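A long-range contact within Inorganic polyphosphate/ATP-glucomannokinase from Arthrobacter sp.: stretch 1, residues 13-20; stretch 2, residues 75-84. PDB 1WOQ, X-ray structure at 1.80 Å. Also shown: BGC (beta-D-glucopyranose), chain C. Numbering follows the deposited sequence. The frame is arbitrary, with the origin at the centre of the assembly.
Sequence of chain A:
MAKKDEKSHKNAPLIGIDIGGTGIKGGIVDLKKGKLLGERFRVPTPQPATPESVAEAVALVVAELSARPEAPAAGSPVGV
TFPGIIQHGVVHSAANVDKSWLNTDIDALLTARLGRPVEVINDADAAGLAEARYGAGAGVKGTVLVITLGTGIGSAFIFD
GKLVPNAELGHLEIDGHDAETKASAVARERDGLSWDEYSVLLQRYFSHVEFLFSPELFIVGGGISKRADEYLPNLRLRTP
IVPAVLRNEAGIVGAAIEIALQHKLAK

Stretch 1 (13-20) PLIGIDIG
Stretch 2, residues 75-84: GSPVGVTFPG

How do the two backbones run? Strands 14-19 and 78-82 lie parallel, 14° apart, with extended phi/psi such as -124/134 at Ile-17. Gly-16 pairs with Gly-79 (CA to CA 4.7 Å) and Ile-17 with Val-80 (CA to CA 4.5 Å). Three N-H...O hydrogen bonds make the ladder: Gly-79 N to Ile-15 O, 3.1 Å; Ile-17 N to Gly-79 O, 2.7 Å; and Thr-81 N to Ile-17 O, 2.8 Å.

What replaces the next backbone rung? Thr-81, chi1 71° (p), presents its hydroxyl to stretch 1: OG1 accepts from Ile-19 N at 3.0 Å and donates to Asp-18 OD1 at a very short 2.5 Å. Asp-18 is t (-171°, chi2 30°); its CB points away overall, but its carboxylate comes nearer.

How do the aliphatic chains meet? With Val-78 in t, its CG1 lies within van der Waals reach of Ile-15 CG2 (m, t) and Ile-17 CG1 (m, m), 3.9 Å from each; such contacts keep apolar surface from water. Ile-19 (m, t) points toward stretch 2, its CD1 3.6 Å from CG1 of Val-80 (t) and at the edge of the Phe-82 ring.

What joins the strand entrances? One water accepts from Ile-15 N (2.9 Å) and donates to Ser-76 OG (2.9 Å) and Pro-77 O (2.8 Å), with Ser-76 in p. Leu-14 (m, t) brings CD2 to 4.3 Å from Pro-77 CG.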

ATOM      1  N   PRO A  13       0.902  18.462  10.471  1.00 25.72           N
ATOM      2  CA  PRO A  13       0.884  17.036  10.139  1.00 22.17           C
ATOM      3  C   PRO A  13      -0.490  16.652   9.600  1.00 20.53           C
ATOM      4  O   PRO A  13      -1.440  17.435   9.685  1.00 19.52           O
ATOM      5  CB  PRO A  13       1.192  16.374  11.477  1.00 23.45           C
ATOM      6  CG  PRO A  13       0.520  17.290  12.451  1.00 25.17           C
ATOM      7  CD  PRO A  13       0.909  18.662  11.931  1.00 25.00           C
ATOM      8  N   LEU A  14      -0.589  15.457   9.028  1.00 16.57           N
ATOM      9  CA  LEU A  14      -1.853  14.973   8.488  1.00 15.79           C
ATOM     10  C   LEU A  14      -2.050  13.530   8.916  1.00 14.60           C
ATOM     11  O   LEU A  14      -1.085  12.779   9.040  1.00 14.46           O
ATOM     12  CB  LEU A  14      -1.853  15.048   6.958  1.00 18.13           C
ATOM     13  CG  LEU A  14      -1.942  16.425   6.293  1.00 19.64           C
ATOM     14  CD1 LEU A  14      -1.786  16.264   4.788  1.00 21.22           C
ATOM     15  CD2 LEU A  14      -3.277  17.083   6.618  1.00 18.97           C
ATOM     16  N   ILE A  15      -3.301  13.145   9.141  1.00 14.00           N
ATOM     17  CA  ILE A  15      -3.597  11.776   9.532  1.00 13.67           C
ATOM     18  C   ILE A  15      -3.673  10.898   8.290  1.00 13.88           C
ATOM     19  O   ILE A  15      -4.292  11.270   7.292  1.00 13.61           O
ATOM     20  CB  ILE A  15      -4.945  11.679  10.292  1.00 14.57           C
ATOM     21  CG1 ILE A  15      -4.823  12.366  11.655  1.00 14.91           C
ATOM     22  CG2 ILE A  15      -5.354  10.207  10.451  1.00 14.12           C
ATOM     23  CD1 ILE A  15      -6.146  12.494  12.409  1.00 15.40           C
ATOM     24  N   GLY A  16      -3.015   9.745   8.358  1.00 13.28           N
ATOM     25  CA  GLY A  16      -3.032   8.794   7.260  1.00 12.11           C
ATOM     26  C   GLY A  16      -3.576   7.490   7.812  1.00 12.57           C
ATOM     27  O   GLY A  16      -3.228   7.102   8.925  1.00 11.99           O
ATOM     28  N   ILE A  17      -4.431   6.815   7.046  1.00 13.15           N
ATOM     29  CA  ILE A  17      -5.036   5.556   7.475  1.00 13.79           C
ATOM     30  C   ILE A  17      -4.746   4.478   6.434  1.00 14.64           C
ATOM     31  O   ILE A  17      -4.907   4.712   5.240  1.00 14.02           O
ATOM     32  CB  ILE A  17      -6.575   5.705   7.621  1.00 13.88           C
ATOM     33  CG1 ILE A  17      -6.904   6.829   8.609  1.00 13.60           C
ATOM     34  CG2 ILE A  17      -7.192   4.391   8.103  1.00 14.91           C
ATOM     35  CD1 ILE A  17      -6.481   6.544  10.041  1.00 14.26           C
ATOM     36  N   ASP A  18      -4.330   3.298   6.889  1.00 15.16           N
ATOM     37  CA  ASP A  18      -4.014   2.193   5.986  1.00 17.02           C
ATOM     38  C   ASP A  18      -4.962   1.024   6.262  1.00 17.70           C
ATOM     39  O   ASP A  18      -4.940   0.434   7.344  1.00 17.69           O
ATOM     40  CB  ASP A  18      -2.544   1.786   6.191  1.00 18.87           C
ATOM     41  CG  ASP A  18      -2.043   0.789   5.154  1.00 22.27           C
ATOM     42  OD1 ASP A  18      -2.521   0.795   4.002  1.00 22.27           O
ATOM     43  OD2 ASP A  18      -1.137   0.002   5.493  1.00 24.08           O
ATOM     44  N   ILE A  19      -5.811   0.713   5.287  1.00 17.94           N
ATOM     45  CA  ILE A  19      -6.769  -0.380   5.428  1.00 19.93           C
ATOM     46  C   ILE A  19      -6.152  -1.668   4.899  1.00 22.96           C
ATOM     47  O   ILE A  19      -5.902  -1.804   3.699  1.00 20.65           O
ATOM     48  CB  ILE A  19      -8.074  -0.087   4.656  1.00 19.62           C
ATOM     49  CG1 ILE A  19      -8.750   1.162   5.235  1.00 20.25           C
ATOM     50  CG2 ILE A  19      -9.009  -1.293   4.737  1.00 22.01           C
ATOM     51  CD1 ILE A  19      -9.977   1.623   4.466  1.00 19.14           C
ATOM     52  N   GLY A  20      -5.901  -2.608   5.804  1.00 23.48           N
ATOM     53  CA  GLY A  20      -5.304  -3.869   5.411  1.00 26.51           C
ATOM     54  C   GLY A  20      -6.240  -5.047   5.593  1.00 28.49           C
ATOM     55  O   GLY A  20      -7.367  -4.890   6.062  1.00 28.24           O
ATOM     56  N   GLY A  75     -10.634  19.693  11.465  1.00 27.14           N
ATOM     57  CA  GLY A  75     -11.271  19.543  10.168  1.00 23.81           C
ATOM     58  C   GLY A  75     -10.321  19.243   9.025  1.00 22.58           C
ATOM     59  O   GLY A  75     -10.719  19.268   7.858  1.00 22.73           O
ATOM     60  N   SER A  76      -9.066  18.953   9.352  1.00 19.97           N
ATOM     61  CA  SER A  76      -8.070  18.659   8.330  1.00 19.63           C
ATOM     62  C   SER A  76      -8.427  17.388   7.563  1.00 18.40           C
ATOM     63  O   SER A  76      -9.001  16.455   8.121  1.00 17.59           O
ATOM     64  CB  SER A  76      -6.687  18.510   8.970  1.00 20.35           C
ATOM     65  OG  SER A  76      -6.681  17.495   9.957  1.00 19.56           O
ATOM     66  N   PRO A  77      -8.097  17.342   6.263  1.00 17.24           N
ATOM     67  CA  PRO A  77      -8.397  16.163   5.446  1.00 16.15           C
ATOM     68  C   PRO A  77      -7.610  14.942   5.912  1.00 15.33           C
ATOM     69  O   PRO A  77      -6.506  15.070   6.435  1.00 15.64           O
ATOM     70  CB  PRO A  77      -8.004  16.610   4.039  1.00 17.94           C
ATOM     71  CG  PRO A  77      -6.888  17.567   4.295  1.00 19.92           C
ATOM     72  CD  PRO A  77      -7.409  18.372   5.464  1.00 20.28           C
ATOM     73  N   VAL A  78      -8.193  13.765   5.716  1.00 12.83           N
ATOM     74  CA  VAL A  78      -7.568  12.508   6.114  1.00 13.70           C
ATOM     75  C   VAL A  78      -7.311  11.628   4.895  1.00 14.20           C
ATOM     76  O   VAL A  78      -8.193  11.448   4.055  1.00 14.16           O
ATOM     77  CB  VAL A  78      -8.480  11.736   7.097  1.00 14.64           C
ATOM     78  CG1 VAL A  78      -7.868  10.384   7.450  1.00 13.35           C
ATOM     79  CG2 VAL A  78      -8.698  12.570   8.345  1.00 14.83           C
ATOM     80  N   GLY A  79      -6.101  11.083   4.809  1.00 14.75           N
ATOM     81  CA  GLY A  79      -5.754  10.208   3.701  1.00 13.50           C
ATOM     82  C   GLY A  79      -5.997   8.765   4.104  1.00 12.66           C
ATOM     83  O   GLY A  79      -5.695   8.370   5.227  1.00 12.56           O
ATOM     84  N   VAL A  80      -6.535   7.968   3.191  1.00 12.51           N
ATOM     85  CA  VAL A  80      -6.838   6.574   3.499  1.00 12.69           C
ATOM     86  C   VAL A  80      -6.471   5.675   2.328  1.00 13.42           C
ATOM     87  O   VAL A  80      -6.652   6.062   1.173  1.00 14.12           O
ATOM     88  CB  VAL A  80      -8.347   6.406   3.787  1.00 13.17           C
ATOM     89  CG1 VAL A  80      -8.657   4.969   4.172  1.00 11.90           C
ATOM     90  CG2 VAL A  80      -8.774   7.372   4.888  1.00 14.87           C
ATOM     91  N   THR A  81      -5.951   4.485   2.615  1.00 13.45           N
ATOM     92  CA  THR A  81      -5.602   3.554   1.545  1.00 14.29           C
ATOM     93  C   THR A  81      -6.668   2.478   1.427  1.00 14.97           C
ATOM     94  O   THR A  81      -7.435   2.235   2.358  1.00 13.91           O
ATOM     95  CB  THR A  81      -4.263   2.830   1.794  1.00 15.19           C
ATOM     96  OG1 THR A  81      -4.423   1.886   2.863  1.00 14.96           O
ATOM     97  CG2 THR A  81      -3.164   3.828   2.151  1.00 14.42           C
ATOM     98  N   PHE A  82      -6.702   1.823   0.275  1.00 14.10           N
ATOM     99  CA  PHE A  82      -7.662   0.759   0.033  1.00 13.32           C
ATOM    100  C   PHE A  82      -7.036  -0.192  -0.973  1.00 12.71           C
ATOM    101  O   PHE A  82      -6.456   0.246  -1.963  1.00 13.13           O
ATOM    102  CB  PHE A  82      -8.963   1.321  -0.532  1.00 14.58           C
ATOM    103  CG  PHE A  82     -10.033   0.287  -0.685  1.00 16.08           C
ATOM    104  CD1 PHE A  82     -10.854  -0.042   0.386  1.00 16.84           C
ATOM    105  CD2 PHE A  82     -10.175  -0.407  -1.882  1.00 17.74           C
ATOM    106  CE1 PHE A  82     -11.803  -1.053   0.267  1.00 18.86           C
ATOM    107  CE2 PHE A  82     -11.121  -1.419  -2.008  1.00 19.55           C
ATOM    108  CZ  PHE A  82     -11.934  -1.741  -0.933  1.00 18.53           C
ATOM    109  N   PRO A  83      -7.155  -1.509  -0.741  1.00 13.11           N
ATOM    110  CA  PRO A  83      -6.576  -2.503  -1.644  1.00 13.48           C
ATOM    111  C   PRO A  83      -7.328  -2.730  -2.951  1.00 15.13           C
ATOM    112  O   PRO A  83      -7.801  -3.829  -3.214  1.00 14.42           O
ATOM    113  CB  PRO A  83      -6.533  -3.754  -0.776  1.00 15.13           C
ATOM    114  CG  PRO A  83      -7.806  -3.637  -0.007  1.00 15.76           C
ATOM    115  CD  PRO A  83      -7.829  -2.166   0.397  1.00 14.60           C
ATOM    116  N   GLY A  84      -7.425  -1.689  -3.770  1.00 14.02           N
ATOM    117  CA  GLY A  84      -8.104  -1.821  -5.046  1.00 14.13           C
ATOM    118  C   GLY A  84      -7.918  -0.593  -5.917  1.00 14.51           C
ATOM    119  O   GLY A  84      -7.321   0.395  -5.491  1.00 12.30           O
TER
HETATM  120  C2  BGC C 290      -5.218  -5.660  -5.214  1.00 13.64           C
HETATM  121  C3  BGC C 290      -4.386  -4.371  -5.236  1.00 11.49           C
HETATM  122  C4  BGC C 290      -3.631  -4.211  -3.908  1.00 12.77           C
HETATM  123  C5  BGC C 290      -2.813  -5.479  -3.622  1.00 13.44           C
HETATM  124  C6  BGC C 290      -2.092  -5.452  -2.288  1.00 15.12           C
HETATM  125  C1  BGC C 290      -4.301  -6.843  -4.891  1.00 13.33           C
HETATM  126  O1  BGC C 290      -5.030  -8.019  -4.826  1.00 16.49           O
HETATM  127  O2  BGC C 290      -5.837  -5.856  -6.474  1.00 12.64           O
HETATM  128  O3  BGC C 290      -5.228  -3.249  -5.454  1.00 11.76           O
HETATM  129  O4  BGC C 290      -2.762  -3.085  -3.978  1.00 12.12           O
HETATM  130  O5  BGC C 290      -3.679  -6.635  -3.619  1.00 14.15           O
HETATM  131  O6  BGC C 290      -2.985  -5.164  -1.222  1.00 15.80           O
HETATM  132  O   HOH W   1      -5.445  15.082   8.997  1.00 17.72           O